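Local coordinates for uncharacterized sugar kinase PH1459 (Pyrococcus horikoshii, PDB 3EWM), which probably phosphorylates a sugar, perhaps fructose, at the expense of ATP, as a member of the PfkB family of carbohydrate kinases, at residues Leu10-Ile15 / Glu63-Glu68; Gly42-Gly47 / Glu72-Arg77. All blocks are in the same frame, centred on the assembly; numbering follows the deposited sequence.

Contact 1 of 2, residues Leu10-Ile15 / Glu63-Glu68; sequences LLIDLI and EYLIEE
Ile12 meets the ring of Tyr64 obliquely, its CD1 methyl lying 3.5 Å from CD2 of the tyrosine and slightly farther from CE2. One face of that ring carries the CG methylene of Glu68, a turn later on the same helix, 3.5 Å above the plane and displaced toward the rim; Lys30 of strand 27-33 adds a cation-pi contact. Beside the ring, Leu65 carries most of the contact. Its CG stands anti to the carbonyl carbon (chi1 -66°), and the isopropyl end reaches the strand: CD1 lies 3.6 Å from the carbonyl carbon of Leu11, and CD2 comes within 3.4 Å of the oxygen, Leu11 O. The same CD2 touches Ile12 CD1 at 3.9 Å. Leu10, running past Leu65 in the opposite direction, sets its CG 3.9 Å from Leu65 CD1, while both of its methyls pack near Leu65 CB. An alanine at Leu65 would probably open a gap under the Leu11 carbonyl and leave Ile12 CD1 with the tyrosine ring as its one neighbour on this helix segment. The helix crosses the strand at 97°, joining helix 60-71 to the small four-stranded sheet that, as in ribokinase relatives, probably forms the lid. No hydrogen bond links the two segments; apolar side chains, with the Leu65 methyls set against the Leu11 carbonyl, make the contact, illustrating an interface held by shape and not by directional bonds.

Contact 2 of 2, residues Gly42-Gly47 / Glu72-Arg77; sequences GVSRLG and ENVDTR
Ser44 and Arg45, in the last turn of helix 35-45, grip Glu72, just past the end of helix 60-71, so that two helix C-termini meet, each closed by a Schellman motif with positive phi at Gly47 and at Asn73. The firm part is mainly polar. Ser44 OG, anti to the backbone N (chi1 -176°), gives Glu72 O a short hydrogen bond of 2.5 Å in the carbonyl plane. One residue on, Arg45 presents NE and NH2 side-on to the carboxylate: NE reaches Glu72 OE1 at 2.8 Å with an almost straight N-H, and NH2 reaches Glu72 OE2 at 3.0 Å. Both oxygens lie close to the guanidinium plane, yet the carboxylate is turned 53° from it and is met from above its own plane. Glu72 OE1 has its strongest partner in Arg290, whose NH2 forms a further salt bridge, while Arg45 NH1 is held by the carbonyls of Trp286 and Thr288, probably fixing the guanidinium. The apolar share here is Val74 CG2 against Ser44 CB, at 3.9 Å. The solvent side, at exposed Asn73, is looser: a water accepts from Asn73 ND2 at 2.8 Å and gives a weak bond of 3.3 Å to Ser44 OG.

After strand 3-7 of the large sheet, the chain enters segment 10-15, which leads into strand 11-16, then runs through strand 27-33 to the end of helix 35-45 at 42-47. Strand 49-57 follows, and helix 60-71 returns to segment 10-15 at 63-68, so contact 1 closes a loop with 47 intervening residues. Contact 2 opens inside that loop and closes beyond it, at 72-77, after 24 intervening residues; the two therefore cross. Helix 60-71 is the shared element: its middle ties the probable lid sheet to the main body, and the turn just after its C-terminal end is pinned to helix 35-45. The contacts also touch directly, Ile66 CG2 packing against Thr76 OG1.

Contact 1 of 2, residues Leu10-Ile15 / Glu63-Glu68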
loop_
_atom_site.group_PDB
_atom_site.type_symbol
_atom_site.label_atom_id
_atom_site.label_comp_id
_atom_site.label_asym_id
_atom_site.label_seq_id
_atom_site.Cartn_x
_atom_site.Cartn_y
_atom_site.Cartn_z
ATOM N N LEU A 10 -2.424 -12.641 -3.418
ATOM C CA LEU A 10 -1.814 -12.179 -4.653
ATOM C C LEU A 10 -1.702 -10.696 -4.475
ATOM O O LEU A 10 -2.704 -9.997 -4.203
ATOM C CB LEU A 10 -2.669 -12.539 -5.879
ATOM C CG LEU A 10 -2.312 -11.891 -7.228
ATOM C CD1 LEU A 10 -0.908 -12.264 -7.699
ATOM C CD2 LEU A 10 -3.368 -12.222 -8.308
ATOM N N LEU A 11 -0.471 -10.204 -4.573
ATOM C CA LEU A 11 -0.213 -8.823 -4.178
ATOM C C LEU A 11 0.941 -8.210 -4.939
ATOM O O LEU A 11 1.703 -8.919 -5.604
ATOM C CB LEU A 11 0.069 -8.753 -2.658
ATOM C CG LEU A 11 1.081 -9.750 -2.057
ATOM C CD1 LEU A 11 2.495 -9.371 -2.409
ATOM C CD2 LEU A 11 0.913 -9.833 -0.539
ATOM N N ILE A 12 1.071 -6.886 -4.811
ATOM C CA ILE A 12 2.250 -6.153 -5.262
ATOM C C ILE A 12 3.331 -6.203 -4.184
ATOM O O ILE A 12 3.118 -5.798 -3.037
ATOM C CB ILE A 12 1.933 -4.645 -5.578
ATOM C CG1 ILE A 12 0.802 -4.508 -6.608
ATOM C CG2 ILE A 12 3.202 -3.912 -6.005
ATOM C CD1 ILE A 12 1.226 -4.882 -8.054
ATOM N N ASP A 13 4.491 -6.736 -4.531
ATOM C CA ASP A 13 5.651 -6.559 -3.679
ATOM C C ASP A 13 6.315 -5.274 -4.112
ATOM O O ASP A 13 6.705 -5.115 -5.277
ATOM C CB ASP A 13 6.664 -7.699 -3.824
ATOM C CG ASP A 13 6.286 -8.938 -3.040
ATOM O OD1 ASP A 13 5.496 -8.835 -2.094
ATOM O OD2 ASP A 13 6.809 -10.015 -3.355
ATOM N N LEU A 14 6.447 -4.356 -3.175
ATOM C CA LEU A 14 7.229 -3.157 -3.435
ATOM C C LEU A 14 8.559 -3.384 -2.761
ATOM O O LEU A 14 8.675 -3.361 -1.545
ATOM C CB LEU A 14 6.505 -1.925 -2.931
ATOM C CG LEU A 14 5.336 -1.712 -3.902
ATOM C CD1 LEU A 14 4.046 -1.371 -3.156
ATOM C CD2 LEU A 14 5.700 -0.696 -4.955
ATOM N N ILE A 15 9.555 -3.698 -3.574
ATOM C CA ILE A 15 10.804 -4.200 -3.022
ATOM C C ILE A 15 11.841 -3.107 -2.961
ATOM O O ILE A 15 12.228 -2.556 -3.993
ATOM C CB ILE A 15 11.338 -5.376 -3.840
ATOM C CG1 ILE A 15 10.232 -6.437 -3.941
ATOM C CG2 ILE A 15 12.590 -5.957 -3.186
ATOM C CD1 ILE A 15 10.678 -7.736 -4.389
ATOM N N GLU A 63 -4.799 -5.249 -12.372
ATOM C CA GLU A 63 -4.560 -5.553 -13.791
ATOM C C GLU A 63 -3.150 -6.025 -14.060
ATOM O O GLU A 63 -2.960 -6.978 -14.779
ATOM C CB GLU A 63 -4.842 -4.325 -14.648
ATOM C CG GLU A 63 -6.317 -4.011 -14.719
ATOM C CD GLU A 63 -6.583 -2.556 -15.029
ATOM O OE1 GLU A 63 -5.730 -1.917 -15.686
ATOM O OE2 GLU A 63 -7.655 -2.056 -14.616
ATOM N N TYR A 64 -2.165 -5.349 -13.463
ATOM C CA TYR A 64 -0.777 -5.757 -13.579
ATOM C C TYR A 64 -0.557 -7.191 -13.151
ATOM O O TYR A 64 0.061 -7.974 -13.873
ATOM C CB TYR A 64 0.110 -4.831 -12.755
ATOM C CG TYR A 64 1.521 -5.286 -12.553
ATOM C CD1 TYR A 64 2.475 -5.145 -13.563
ATOM C CD2 TYR A 64 1.927 -5.824 -11.329
ATOM C CE1 TYR A 64 3.780 -5.535 -13.363
ATOM C CE2 TYR A 64 3.230 -6.210 -11.124
ATOM C CZ TYR A 64 4.147 -6.067 -12.156
ATOM O OH TYR A 64 5.456 -6.443 -11.957
ATOM N N LEU A 65 -1.039 -7.533 -11.963
ATOM C CA LEU A 65 -0.835 -8.888 -11.451
ATOM C C LEU A 65 -1.435 -9.941 -12.359
ATOM O O LEU A 65 -0.805 -10.954 -12.639
ATOM C CB LEU A 65 -1.397 -9.028 -10.028
ATOM C CG LEU A 65 -0.623 -8.178 -9.020
ATOM C CD1 LEU A 65 -1.362 -8.172 -7.672
ATOM C CD2 LEU A 65 0.802 -8.658 -8.855
ATOM N N ILE A 66 -2.664 -9.703 -12.816
ATOM C CA ILE A 66 -3.317 -10.665 -13.689
ATOM C C ILE A 66 -2.497 -10.812 -14.984
ATOM O O ILE A 66 -2.245 -11.923 -15.449
ATOM C CB ILE A 66 -4.783 -10.253 -13.985
ATOM C CG1 ILE A 66 -5.646 -10.382 -12.712
ATOM C CG2 ILE A 66 -5.356 -11.095 -15.102
ATOM C CD1 ILE A 66 -6.955 -9.612 -12.779
ATOM N N GLU A 67 -2.045 -9.690 -15.529
ATOM C CA GLU A 67 -1.262 -9.709 -16.777
ATOM C C GLU A 67 0.041 -10.472 -16.612
ATOM O O GLU A 67 0.396 -11.264 -17.475
ATOM C CB GLU A 67 -0.980 -8.295 -17.274
ATOM C CG GLU A 67 -2.194 -7.611 -17.929
ATOM C CD GLU A 67 -1.890 -6.185 -18.385
ATOM O OE1 GLU A 67 -0.708 -5.761 -18.286
ATOM O OE2 GLU A 67 -2.850 -5.474 -18.784
ATOM N N GLU A 68 0.744 -10.239 -15.507
ATOM C CA GLU A 68 2.004 -10.928 -15.243
ATOM C C GLU A 68 1.819 -12.432 -15.077
ATOM O O GLU A 68 2.632 -13.216 -15.559
ATOM C CB GLU A 68 2.691 -10.326 -14.016
ATOM C CG GLU A 68 3.167 -8.860 -14.241
ATOM C CD GLU A 68 4.026 -8.707 -15.491
ATOM O OE1 GLU A 68 5.137 -9.263 -15.530
ATOM O OE2 GLU A 68 3.579 -8.045 -16.447
#

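Contact 2 of 2, residues Gly42-Gly47 / Glu72-Arg77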
loop_
_atom_site.group_PDB
_atom_site.type_symbol
_atom_site.label_atom_id
_atom_site.label_comp_id
_atom_site.label_asym_id
_atom_site.label_seq_id
_atom_site.Cartn_x
_atom_site.Cartn_y
_atom_site.Cartn_z
ATOM N N GLY A 42 5.676 -20.958 -10.570
ATOM C CA GLY A 42 6.635 -22.069 -10.574
ATOM C C GLY A 42 6.065 -23.324 -11.204
ATOM O O GLY A 42 6.696 -23.924 -12.066
ATOM N N VAL A 43 4.861 -23.705 -10.782
ATOM C CA VAL A 43 4.142 -24.866 -11.347
ATOM C C VAL A 43 4.007 -24.758 -12.861
ATOM O O VAL A 43 4.357 -25.691 -13.593
ATOM C CB VAL A 43 2.775 -25.039 -10.690
ATOM C CG1 VAL A 43 1.915 -26.066 -11.433
ATOM C CG2 VAL A 43 2.957 -25.443 -9.222
ATOM N N SER A 44 3.530 -23.606 -13.319
ATOM C CA SER A 44 3.436 -23.325 -14.739
ATOM C C SER A 44 4.784 -23.425 -15.434
ATOM O O SER A 44 4.881 -24.015 -16.494
ATOM C CB SER A 44 2.821 -21.955 -14.990
ATOM O OG SER A 44 2.668 -21.751 -16.390
ATOM N N ARG A 45 5.831 -22.870 -14.826
ATOM C CA ARG A 45 7.160 -22.931 -15.424
ATOM C C ARG A 45 7.708 -24.343 -15.578
ATOM O O ARG A 45 8.462 -24.637 -16.519
ATOM C CB ARG A 45 8.125 -22.070 -14.644
ATOM C CG ARG A 45 7.874 -20.627 -14.888
ATOM C CD ARG A 45 9.038 -19.854 -14.466
ATOM N NE ARG A 45 8.803 -18.424 -14.509
ATOM C CZ ARG A 45 9.555 -17.570 -13.841
ATOM N NH1 ARG A 45 10.548 -18.043 -13.103
ATOM N NH2 ARG A 45 9.321 -16.268 -13.904
ATOM N N LEU A 46 7.314 -25.209 -14.657
ATOM C CA LEU A 46 7.643 -26.625 -14.695
ATOM C C LEU A 46 6.778 -27.432 -15.681
ATOM O O LEU A 46 6.916 -28.651 -15.763
ATOM C CB LEU A 46 7.510 -27.207 -13.289
ATOM C CG LEU A 46 8.445 -26.576 -12.268
ATOM C CD1 LEU A 46 8.253 -27.221 -10.908
ATOM C CD2 LEU A 46 9.882 -26.725 -12.735
ATOM N N GLY A 47 5.886 -26.749 -16.391
ATOM C CA GLY A 47 5.104 -27.346 -17.492
ATOM C C GLY A 47 3.750 -27.907 -17.104
ATOM O O GLY A 47 3.121 -28.641 -17.889
ATOM N N GLU A 72 2.895 -15.755 -17.620
ATOM C CA GLU A 72 3.482 -16.997 -17.124
ATOM C C GLU A 72 2.583 -18.208 -17.343
ATOM O O GLU A 72 2.891 -19.298 -16.869
ATOM C CB GLU A 72 3.828 -16.859 -15.633
ATOM C CG GLU A 72 4.989 -15.917 -15.351
ATOM C CD GLU A 72 6.349 -16.443 -15.807
ATOM O OE1 GLU A 72 6.529 -17.660 -16.040
ATOM O OE2 GLU A 72 7.264 -15.617 -15.917
ATOM N N ASN A 73 1.468 -18.004 -18.048
ATOM C CA ASN A 73 0.508 -19.064 -18.394
ATOM C C ASN A 73 -0.224 -19.627 -17.203
ATOM O O ASN A 73 -0.724 -20.755 -17.227
ATOM C CB ASN A 73 1.155 -20.181 -19.222
ATOM C CG ASN A 73 1.724 -19.653 -20.511
ATOM O OD1 ASN A 73 1.098 -18.825 -21.173
ATOM N ND2 ASN A 73 2.938 -20.088 -20.854
ATOM N N VAL A 74 -0.323 -18.809 -16.173
ATOM C CA VAL A 74 -1.091 -19.170 -15.004
ATOM C C VAL A 74 -2.516 -18.738 -15.307
ATOM O O VAL A 74 -2.758 -17.587 -15.673
ATOM C CB VAL A 74 -0.573 -18.479 -13.762
ATOM C CG1 VAL A 74 -1.521 -18.772 -12.528
ATOM C CG2 VAL A 74 0.849 -18.958 -13.493
ATOM N N ASP A 75 -3.431 -19.688 -15.170
ATOM C CA ASP A 75 -4.850 -19.439 -15.339
ATOM C C ASP A 75 -5.271 -18.385 -14.326
ATOM O O ASP A 75 -5.036 -18.546 -13.123
ATOM C CB ASP A 75 -5.610 -20.749 -15.141
ATOM C CG ASP A 75 -7.122 -20.569 -15.101
ATOM O OD1 ASP A 75 -7.663 -19.626 -15.732
ATOM O OD2 ASP A 75 -7.761 -21.409 -14.431
ATOM N N THR A 76 -5.861 -17.294 -14.817
ATOM C CA THR A 76 -6.220 -16.169 -13.935
ATOM C C THR A 76 -7.733 -15.994 -13.803
ATOM O O THR A 76 -8.201 -15.041 -13.163
ATOM C CB THR A 76 -5.599 -14.849 -14.412
ATOM O OG1 THR A 76 -5.968 -14.631 -15.770
ATOM C CG2 THR A 76 -4.062 -14.886 -14.292
ATOM N N ARG A 77 -8.491 -16.934 -14.367
ATOM C CA ARG A 77 -9.952 -16.875 -14.347
ATOM C C ARG A 77 -10.503 -16.836 -12.925
ATOM O O ARG A 77 -11.517 -16.176 -12.665
ATOM C CB ARG A 77 -10.577 -18.037 -15.125
ATOM C CG ARG A 77 -10.510 -17.935 -16.665
ATOM C CD ARG A 77 -10.920 -19.286 -17.296
ATOM N NE ARG A 77 -10.245 -20.376 -16.583
ATOM C CZ ARG A 77 -10.681 -21.631 -16.470
ATOM N NH1 ARG A 77 -11.812 -22.024 -17.060
ATOM N NH2 ARG A 77 -9.972 -22.500 -15.754
HETATM O O HOH W 1 4.669 -21.364 -19.020
#